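Local coordinates for protein putative oxidoreductase (Mycobacterium avium, PDB 3QHA) that probably catalyses an NAD(P)-dependent oxidation or reduction, as a two-domain, Rossmann-fold relative of the 3-hydroxyisobutyrate and 6-phosphogluconate dehydrogenases, at residues 102-107 / 127-132; 107-112 / 177-182; 145-150 / 166-171. One frame throughout, in Å; residues are numbered along the deposited sequence.

Interaction 1 of 3, residues 102-107 / 127-132; sequences AIHSTI and VDAPVS
With CG anti to its own carbonyl carbon (chi1 -55°) and the ring turned by a chi2 of -65°, His104 directs ND1 across to the backbone oxygen of Ala129, just past the end of strand 100-103 and at the break in strand 125-132. These are neighbouring parallel strands of a beta-alpha-beta unit in the Rossmann domain, joined through helix 109-119. Two backbone bonds zip them together: Ile103 N donates to Val127 O (2.8 Å), and Ile103 O accepts from Ala129 N. Where the strand pairing stops, the imidazole takes over, His104 ND1 lying 2.8 Å from Ala129 O, which sits at the ring edge and in its plane. Ala129 CB lies 3.7 Å from His104 ND1. NE2 is bonded to ND1 of His75, whose ring also meets that of His104, so both ring nitrogens are engaged and the imidazole's rotation is fixed. The side chains of Ile107 and Asp128 cross at about a right angle, Ile107 CD1 4.1 Å from Asp128 CB; the carboxylate leads away to Thr178 and Gly175. Past Pro130 a water bridges the two segments, donating to His104 O at 2.6 Å and accepting from Val131 N.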
loop_
_atom_site.group_PDB
_atom_site.type_symbol
_atom_site.label_atom_id
_atom_site.label_comp_id
_atom_site.label_asym_id
_atom_site.label_seq_id
_atom_site.Cartn_x
_atom_site.Cartn_y
_atom_site.Cartn_z
ATOM N N ALA B 102 4.304 -2.639 -29.107
ATOM C CA ALA B 102 4.230 -2.746 -27.650
ATOM C C ALA B 102 2.781 -2.681 -27.173
ATOM O O ALA B 102 2.099 -1.683 -27.394
ATOM C CB ALA B 102 5.047 -1.639 -27.000
ATOM N N ILE B 103 2.324 -3.739 -26.507
ATOM C CA ILE B 103 0.953 -3.810 -25.996
ATOM C C ILE B 103 0.916 -3.467 -24.503
ATOM O O ILE B 103 1.554 -4.136 -23.690
ATOM C CB ILE B 103 0.347 -5.207 -26.212
ATOM C CG1 ILE B 103 0.463 -5.623 -27.682
ATOM C CG2 ILE B 103 -1.116 -5.224 -25.785
ATOM C CD1 ILE B 103 0.135 -7.081 -27.930
ATOM N N HIS B 104 0.161 -2.426 -24.152
ATOM C CA HIS B 104 0.111 -1.921 -22.776
ATOM C C HIS B 104 -1.189 -2.234 -22.031
ATOM O O HIS B 104 -1.229 -2.156 -20.804
ATOM C CB HIS B 104 0.321 -0.411 -22.771
ATOM C CG HIS B 104 1.583 0.026 -23.444
ATOM N ND1 HIS B 104 2.834 -0.297 -22.963
ATOM C CD2 HIS B 104 1.788 0.767 -24.557
ATOM C CE1 HIS B 104 3.755 0.223 -23.753
ATOM N NE2 HIS B 104 3.146 0.873 -24.728
ATOM N N SER B 105 -2.250 -2.569 -22.757
ATOM C CA SER B 105 -3.540 -2.854 -22.127
ATOM C C SER B 105 -3.670 -4.335 -21.789
ATOM O O SER B 105 -2.820 -5.147 -22.161
ATOM C CB SER B 105 -4.687 -2.407 -23.027
ATOM O OG SER B 105 -4.554 -2.944 -24.330
ATOM N N THR B 106 -4.743 -4.679 -21.083
ATOM C CA THR B 106 -4.917 -6.025 -20.568
ATOM C C THR B 106 -5.065 -7.065 -21.678
ATOM O O THR B 106 -5.886 -6.919 -22.585
ATOM C CB THR B 106 -6.123 -6.112 -19.618
ATOM O OG1 THR B 106 -5.954 -5.170 -18.548
ATOM C CG2 THR B 106 -6.249 -7.514 -19.038
ATOM N N ILE B 107 -4.233 -8.099 -21.591
ATOM C CA ILE B 107 -4.324 -9.276 -22.446
ATOM C C ILE B 107 -4.064 -10.523 -21.595
ATOM O O ILE B 107 -3.520 -10.428 -20.492
ATOM C CB ILE B 107 -3.321 -9.214 -23.626
ATOM C CG1 ILE B 107 -1.874 -9.071 -23.124
ATOM C CG2 ILE B 107 -3.679 -8.068 -24.564
ATOM C CD1 ILE B 107 -0.858 -8.832 -24.228
ATOM N N VAL B 127 5.906 -7.092 -28.153
ATOM C CA VAL B 127 6.301 -6.928 -26.765
ATOM C C VAL B 127 5.044 -6.684 -25.921
ATOM O O VAL B 127 4.224 -5.830 -26.266
ATOM C CB VAL B 127 7.258 -5.728 -26.620
ATOM C CG1 VAL B 127 7.322 -5.251 -25.173
ATOM C CG2 VAL B 127 8.650 -6.085 -27.147
ATOM N N ASP B 128 4.875 -7.441 -24.838
ATOM C CA ASP B 128 3.826 -7.126 -23.863
ATOM C C ASP B 128 4.448 -6.286 -22.758
ATOM O O ASP B 128 5.387 -6.718 -22.088
ATOM C CB ASP B 128 3.113 -8.373 -23.309
ATOM C CG ASP B 128 4.063 -9.411 -22.749
ATOM O OD1 ASP B 128 5.197 -9.524 -23.255
ATOM O OD2 ASP B 128 3.663 -10.133 -21.810
ATOM N N ALA B 129 3.933 -5.071 -22.602
ATOM C CA ALA B 129 4.509 -4.087 -21.699
ATOM C C ALA B 129 3.410 -3.411 -20.890
ATOM O O ALA B 129 3.226 -2.195 -20.990
ATOM C CB ALA B 129 5.305 -3.048 -22.493
ATOM N N PRO B 130 2.669 -4.197 -20.084
ATOM C CA PRO B 130 1.673 -3.591 -19.206
ATOM C C PRO B 130 2.290 -2.544 -18.287
ATOM O O PRO B 130 3.479 -2.622 -17.960
ATOM C CB PRO B 130 1.138 -4.782 -18.396
ATOM C CG PRO B 130 2.167 -5.857 -18.550
ATOM C CD PRO B 130 2.697 -5.662 -19.933
ATOM N N VAL B 131 1.474 -1.574 -17.883
ATOM C CA VAL B 131 1.931 -0.454 -17.074
ATOM C C VAL B 131 1.163 -0.341 -15.755
ATOM O O VAL B 131 0.132 -0.994 -15.556
ATOM C CB VAL B 131 1.816 0.872 -17.853
ATOM C CG1 VAL B 131 2.621 0.798 -19.144
ATOM C CG2 VAL B 131 0.353 1.207 -18.140
ATOM N N SER B 132 1.696 0.509 -14.876
ATOM C CA SER B 132 1.234 0.703 -13.498
ATOM C C SER B 132 2.039 1.905 -12.968
ATOM O O SER B 132 3.185 2.065 -13.380
ATOM C CB SER B 132 1.556 -0.553 -12.672
ATOM O OG SER B 132 1.129 -0.450 -11.320
HETATM O O HOH W 1 -1.305 -2.161 -18.175
#

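Interaction 2 of 3, residues 107-112 / 177-182; sequences ISDTTA and GTRMKL
Thr178 sets its methyl against the backbone leading into helix 109-119, where CG2 lies 3.4 Å from Ile107 O and 3.7 Å from Asp109 CA. This is the close-packed part of the contact, between the N-terminal end of that Rossmann-domain helix and the beginning of the long helix 176-204. CG2 is anti to the Thr178 backbone N, which leaves OG1 anti to the carbonyl carbon (chi1 -62°). The Thr178 and Ile107 side chains cross at about a right angle, Thr178 OG1 3.8 Å from Ile107 CG1, and the hydroxyl's hydrogen bond goes to Asp128 OD2. The looser side is made by the partly exposed pair Asp109 and Arg179. Arg179 bends at chi3 (-65°), its CG packing 3.7 Å from Asp109 CB, and its NH1 reaches Asp109 OD1 at 3.3 Å. OD1 sits at the edge of the guanidinium and in its plane, but the carboxylate plane is turned 81° from it. Leu265 of the second subunit packs on both residues of this pair. Near-perpendicular planes and one long bond, through a single oxygen, imply a weak salt bridge; its electrostatic attraction probably adds modestly to the van der Waals packing around the Thr178 methyl.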
loop_
_atom_site.group_PDB
_atom_site.type_symbol
_atom_site.label_atom_id
_atom_site.label_comp_id
_atom_site.label_asym_id
_atom_site.label_seq_id
_atom_site.Cartn_x
_atom_site.Cartn_y
_atom_site.Cartn_z
ATOM N N ILE B 107 -4.233 -8.099 -21.591
ATOM C CA ILE B 107 -4.324 -9.276 -22.446
ATOM C C ILE B 107 -4.064 -10.523 -21.595
ATOM O O ILE B 107 -3.520 -10.428 -20.492
ATOM C CB ILE B 107 -3.321 -9.214 -23.626
ATOM C CG1 ILE B 107 -1.874 -9.071 -23.124
ATOM C CG2 ILE B 107 -3.679 -8.068 -24.564
ATOM C CD1 ILE B 107 -0.858 -8.832 -24.228
ATOM N N SER B 108 -4.479 -11.680 -22.098
ATOM C CA SER B 108 -4.110 -12.960 -21.494
ATOM C C SER B 108 -2.630 -13.185 -21.791
ATOM O O SER B 108 -2.115 -12.633 -22.767
ATOM C CB SER B 108 -4.952 -14.093 -22.084
ATOM O OG SER B 108 -4.646 -14.295 -23.454
ATOM N N ASP B 109 -1.938 -13.976 -20.973
ATOM C CA ASP B 109 -0.493 -14.164 -21.190
ATOM C C ASP B 109 -0.175 -14.979 -22.455
ATOM O O ASP B 109 0.885 -14.796 -23.054
ATOM C CB ASP B 109 0.227 -14.724 -19.947
ATOM C CG ASP B 109 -0.119 -16.175 -19.652
ATOM O OD1 ASP B 109 0.807 -16.945 -19.317
ATOM O OD2 ASP B 109 -1.309 -16.543 -19.742
ATOM N N THR B 110 -1.094 -15.847 -22.876
ATOM C CA THR B 110 -0.919 -16.591 -24.128
ATOM C C THR B 110 -1.133 -15.724 -25.376
ATOM O O THR B 110 -0.627 -16.054 -26.446
ATOM C CB THR B 110 -1.829 -17.839 -24.196
ATOM O OG1 THR B 110 -3.111 -17.536 -23.636
ATOM C CG2 THR B 110 -1.204 -18.998 -23.426
ATOM N N THR B 111 -1.866 -14.617 -25.242
ATOM C CA THR B 111 -2.103 -13.712 -26.372
ATOM C C THR B 111 -0.802 -13.117 -26.902
ATOM O O THR B 111 -0.596 -13.048 -28.114
ATOM C CB THR B 111 -3.065 -12.562 -25.994
ATOM O OG1 THR B 111 -4.376 -13.092 -25.769
ATOM C CG2 THR B 111 -3.134 -11.519 -27.101
ATOM N N ALA B 112 0.071 -12.698 -25.990
ATOM C CA ALA B 112 1.355 -12.100 -26.364
ATOM C C ALA B 112 2.229 -13.096 -27.117
ATOM O O ALA B 112 2.828 -12.758 -28.138
ATOM C CB ALA B 112 2.086 -11.581 -25.128
ATOM N N GLY B 177 5.868 -10.124 -19.162
ATOM C CA GLY B 177 5.340 -8.843 -18.718
ATOM C C GLY B 177 3.935 -9.008 -18.175
ATOM O O GLY B 177 3.635 -8.565 -17.065
ATOM N N THR B 178 3.084 -9.666 -18.960
ATOM C CA THR B 178 1.701 -9.919 -18.573
ATOM C C THR B 178 1.656 -10.610 -17.220
ATOM O O THR B 178 0.936 -10.187 -16.323
ATOM C CB THR B 178 0.979 -10.815 -19.604
ATOM O OG1 THR B 178 0.936 -10.150 -20.874
ATOM C CG2 THR B 178 -0.440 -11.129 -19.150
ATOM N N ARG B 179 2.452 -11.664 -17.081
ATOM C CA ARG B 179 2.454 -12.471 -15.866
ATOM C C ARG B 179 2.940 -11.711 -14.626
ATOM O O ARG B 179 2.400 -11.917 -13.539
ATOM C CB ARG B 179 3.255 -13.758 -16.077
ATOM C CG ARG B 179 2.567 -14.734 -17.035
ATOM C CD ARG B 179 3.225 -16.103 -17.032
ATOM N NE ARG B 179 4.589 -16.051 -17.554
ATOM C CZ ARG B 179 4.929 -16.136 -18.843
ATOM N NH1 ARG B 179 4.009 -16.278 -19.797
ATOM N NH2 ARG B 179 6.213 -16.072 -19.186
ATOM N N MET B 180 3.934 -10.832 -14.772
ATOM C CA MET B 180 4.334 -9.977 -13.646
ATOM C C MET B 180 3.188 -9.025 -13.296
ATOM O O MET B 180 2.932 -8.768 -12.120
ATOM C CB MET B 180 5.615 -9.185 -13.937
ATOM C CG MET B 180 6.198 -8.508 -12.689
ATOM S SD MET B 180 7.851 -7.808 -12.887
ATOM C CE MET B 180 8.840 -9.296 -13.006
ATOM N N LYS B 181 2.498 -8.524 -14.318
ATOM C CA LYS B 181 1.347 -7.642 -14.121
ATOM C C LYS B 181 0.208 -8.341 -13.380
ATOM O O LYS B 181 -0.427 -7.742 -12.510
ATOM C CB LYS B 181 0.838 -7.103 -15.459
ATOM N N LEU B 182 -0.048 -9.603 -13.722
ATOM C CA LEU B 182 -1.085 -10.380 -13.039
ATOM C C LEU B 182 -0.767 -10.549 -11.555
ATOM O O LEU B 182 -1.656 -10.427 -10.711
ATOM C CB LEU B 182 -1.281 -11.747 -13.703
ATOM C CG LEU B 182 -1.918 -11.713 -15.098
ATOM C CD1 LEU B 182 -2.113 -13.121 -15.638
ATOM C CD2 LEU B 182 -3.245 -10.964 -15.082
#

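Interaction 3 of 3, residues 145-150 / 166-171; sequences TMVGAD and AVVIHA
Val167 offers its carbonyl oxygen to Thr145 N, 2.8 Å away, in the parallel pairing of strands 143-148 and 165-172. Val168 follows, lying side by side with Thr145 and pointing the same way, its CG2 3.9 Å from the threonine CG2. Thr145 has OG1 anti to its backbone N (chi1 -174°), and this hydroxyl bonds to Pro130 O on the neighbouring strand while the methyl is left to meet Val168. Val147 extends the same face, with CG2 4.3 Å from Val168 CG1, and Phe161 of helix 151-164 packs against both Thr145 and Val147. Ile169 uses both backbone polar atoms on the partner strand: its N donates to Thr145 O and its O accepts from Val147 N (2.8 Å). Its side chain turns to the other face with Met146, whose CG is 4.4 Å from Ile169 CB, and there Met180 of helix 176-204 packs on both residues. His170 then brings its ring across toward 145-150, CG anti to the backbone N (chi1 -171°), with Val147 O and Ala149 O near the ring plane. NE2 donates to Ala149 O at 2.9 Å in a nearly straight bond (172°), although NE2 itself stands above the Ala149 carbonyl plane. Tyr154 stacks on this imidazole. Ala171 adds a further backbone bond, its N to Val147 O at 2.9 Å, with a more bent geometry. The strands, linked through helix 151-164, form the parallel beta-alpha-beta unit at one end of the sheet in this Rossmann-type domain.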
loop_
_atom_site.group_PDB
_atom_site.type_symbol
_atom_site.label_atom_id
_atom_site.label_comp_id
_atom_site.label_asym_id
_atom_site.label_seq_id
_atom_site.Cartn_x
_atom_site.Cartn_y
_atom_site.Cartn_z
ATOM N N THR B 145 6.695 -0.024 -16.000
ATOM C CA THR B 145 6.286 -0.961 -17.040
ATOM C C THR B 145 7.060 -2.271 -16.920
ATOM O O THR B 145 8.247 -2.275 -16.600
ATOM C CB THR B 145 6.444 -0.371 -18.459
ATOM O OG1 THR B 145 5.893 -1.284 -19.417
ATOM C CG2 THR B 145 7.910 -0.096 -18.787
ATOM N N MET B 146 6.365 -3.375 -17.172
ATOM C CA MET B 146 6.918 -4.713 -17.022
ATOM C C MET B 146 6.870 -5.375 -18.384
ATOM O O MET B 146 5.794 -5.666 -18.897
ATOM C CB MET B 146 6.093 -5.502 -16.016
ATOM C CG MET B 146 6.169 -4.949 -14.606
ATOM S SD MET B 146 4.693 -5.336 -13.649
ATOM C CE MET B 146 3.550 -4.122 -14.304
ATOM N N VAL B 147 8.042 -5.621 -18.956
ATOM C CA VAL B 147 8.161 -5.862 -20.388
ATOM C C VAL B 147 8.566 -7.300 -20.704
ATOM O O VAL B 147 9.615 -7.766 -20.260
ATOM C CB VAL B 147 9.202 -4.900 -20.992
ATOM C CG1 VAL B 147 9.311 -5.088 -22.496
ATOM C CG2 VAL B 147 8.843 -3.457 -20.653
ATOM N N GLY B 148 7.724 -7.998 -21.461
ATOM C CA GLY B 148 8.091 -9.286 -22.043
ATOM C C GLY B 148 8.618 -9.052 -23.445
ATOM O O GLY B 148 7.902 -8.526 -24.295
ATOM N N ALA B 149 9.873 -9.422 -23.690
ATOM C CA ALA B 149 10.511 -9.135 -24.973
ATOM C C ALA B 149 11.769 -9.962 -25.185
ATOM O O ALA B 149 12.425 -10.365 -24.223
ATOM C CB ALA B 149 10.849 -7.655 -25.067
ATOM N N ASP B 150 12.096 -10.211 -26.451
ATOM C CA ASP B 150 13.390 -10.789 -26.804
ATOM C C ASP B 150 14.479 -9.771 -26.479
ATOM O O ASP B 150 14.263 -8.563 -26.602
ATOM C CB ASP B 150 13.435 -11.185 -28.285
ATOM C CG ASP B 150 12.534 -12.370 -28.603
ATOM O OD1 ASP B 150 12.385 -13.268 -27.741
ATOM O OD2 ASP B 150 11.975 -12.412 -29.720
ATOM N N ALA B 166 9.594 5.627 -15.519
ATOM C CA ALA B 166 10.698 5.758 -14.566
ATOM C C ALA B 166 11.229 4.396 -14.109
ATOM O O ALA B 166 12.369 4.297 -13.649
ATOM C CB ALA B 166 10.259 6.575 -13.362
ATOM N N VAL B 167 10.396 3.360 -14.218
ATOM C CA VAL B 167 10.789 1.993 -13.868
ATOM C C VAL B 167 10.473 1.046 -15.024
ATOM O O VAL B 167 9.305 0.806 -15.338
ATOM C CB VAL B 167 10.069 1.509 -12.592
ATOM C CG1 VAL B 167 10.233 0.003 -12.416
ATOM C CG2 VAL B 167 10.597 2.249 -11.371
ATOM N N VAL B 168 11.520 0.516 -15.651
ATOM C CA VAL B 168 11.372 -0.397 -16.779
ATOM C C VAL B 168 11.976 -1.751 -16.421
ATOM O O VAL B 168 13.197 -1.885 -16.312
ATOM C CB VAL B 168 12.057 0.156 -18.048
ATOM C CG1 VAL B 168 11.906 -0.826 -19.208
ATOM C CG2 VAL B 168 11.472 1.513 -18.418
ATOM N N ILE B 169 11.108 -2.742 -16.232
ATOM C CA ILE B 169 11.531 -4.094 -15.901
ATOM C C ILE B 169 11.508 -4.964 -17.150
ATOM O O ILE B 169 10.516 -4.980 -17.886
ATOM C CB ILE B 169 10.602 -4.751 -14.849
ATOM C CG1 ILE B 169 10.495 -3.889 -13.587
ATOM C CG2 ILE B 169 11.100 -6.144 -14.497
ATOM C CD1 ILE B 169 11.821 -3.624 -12.886
ATOM N N HIS B 170 12.606 -5.678 -17.383
ATOM C CA HIS B 170 12.637 -6.732 -18.383
ATOM C C HIS B 170 12.255 -8.024 -17.676
ATOM O O HIS B 170 13.100 -8.714 -17.098
ATOM C CB HIS B 170 14.014 -6.845 -19.039
ATOM C CG HIS B 170 14.042 -7.769 -20.216
ATOM N ND1 HIS B 170 15.194 -8.380 -20.657
ATOM C CD2 HIS B 170 13.051 -8.203 -21.029
ATOM C CE1 HIS B 170 14.915 -9.141 -21.699
ATOM N NE2 HIS B 170 13.620 -9.052 -21.946
ATOM N N ALA B 171 10.960 -8.326 -17.711
ATOM C CA ALA B 171 10.395 -9.433 -16.945
ATOM C C ALA B 171 10.805 -10.781 -17.524
ATOM O O ALA B 171 10.846 -11.778 -16.808
ATOM C CB ALA B 171 8.882 -9.321 -16.899
#

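Overall arrangement
Interactions 1 and 3 belong to one sheet, their centres about 10 Å apart. Strand 125-132 runs antiparallel to strand 143-148, with Asp128 O 2.7 Å from Gly148 N in a probable hydrogen bond. Interaction 2, centred about 8 Å from interaction 1, joins this Rossmann domain to the long helix leading into the C-terminal helical region. Ile107 is common to interactions 1 and 2, and a probable hydrogen bond between Thr178 OG1 and Asp128 OD2 (2.9 Å) ties them. Met180 connects interactions 2 and 3, its CG 3.6 Å from Met146 SD. His104 lies near a glycine-rich turn, Gly22, Gly24 and Gly27, consistent with a dinucleotide site. All three contacts touch the second subunit.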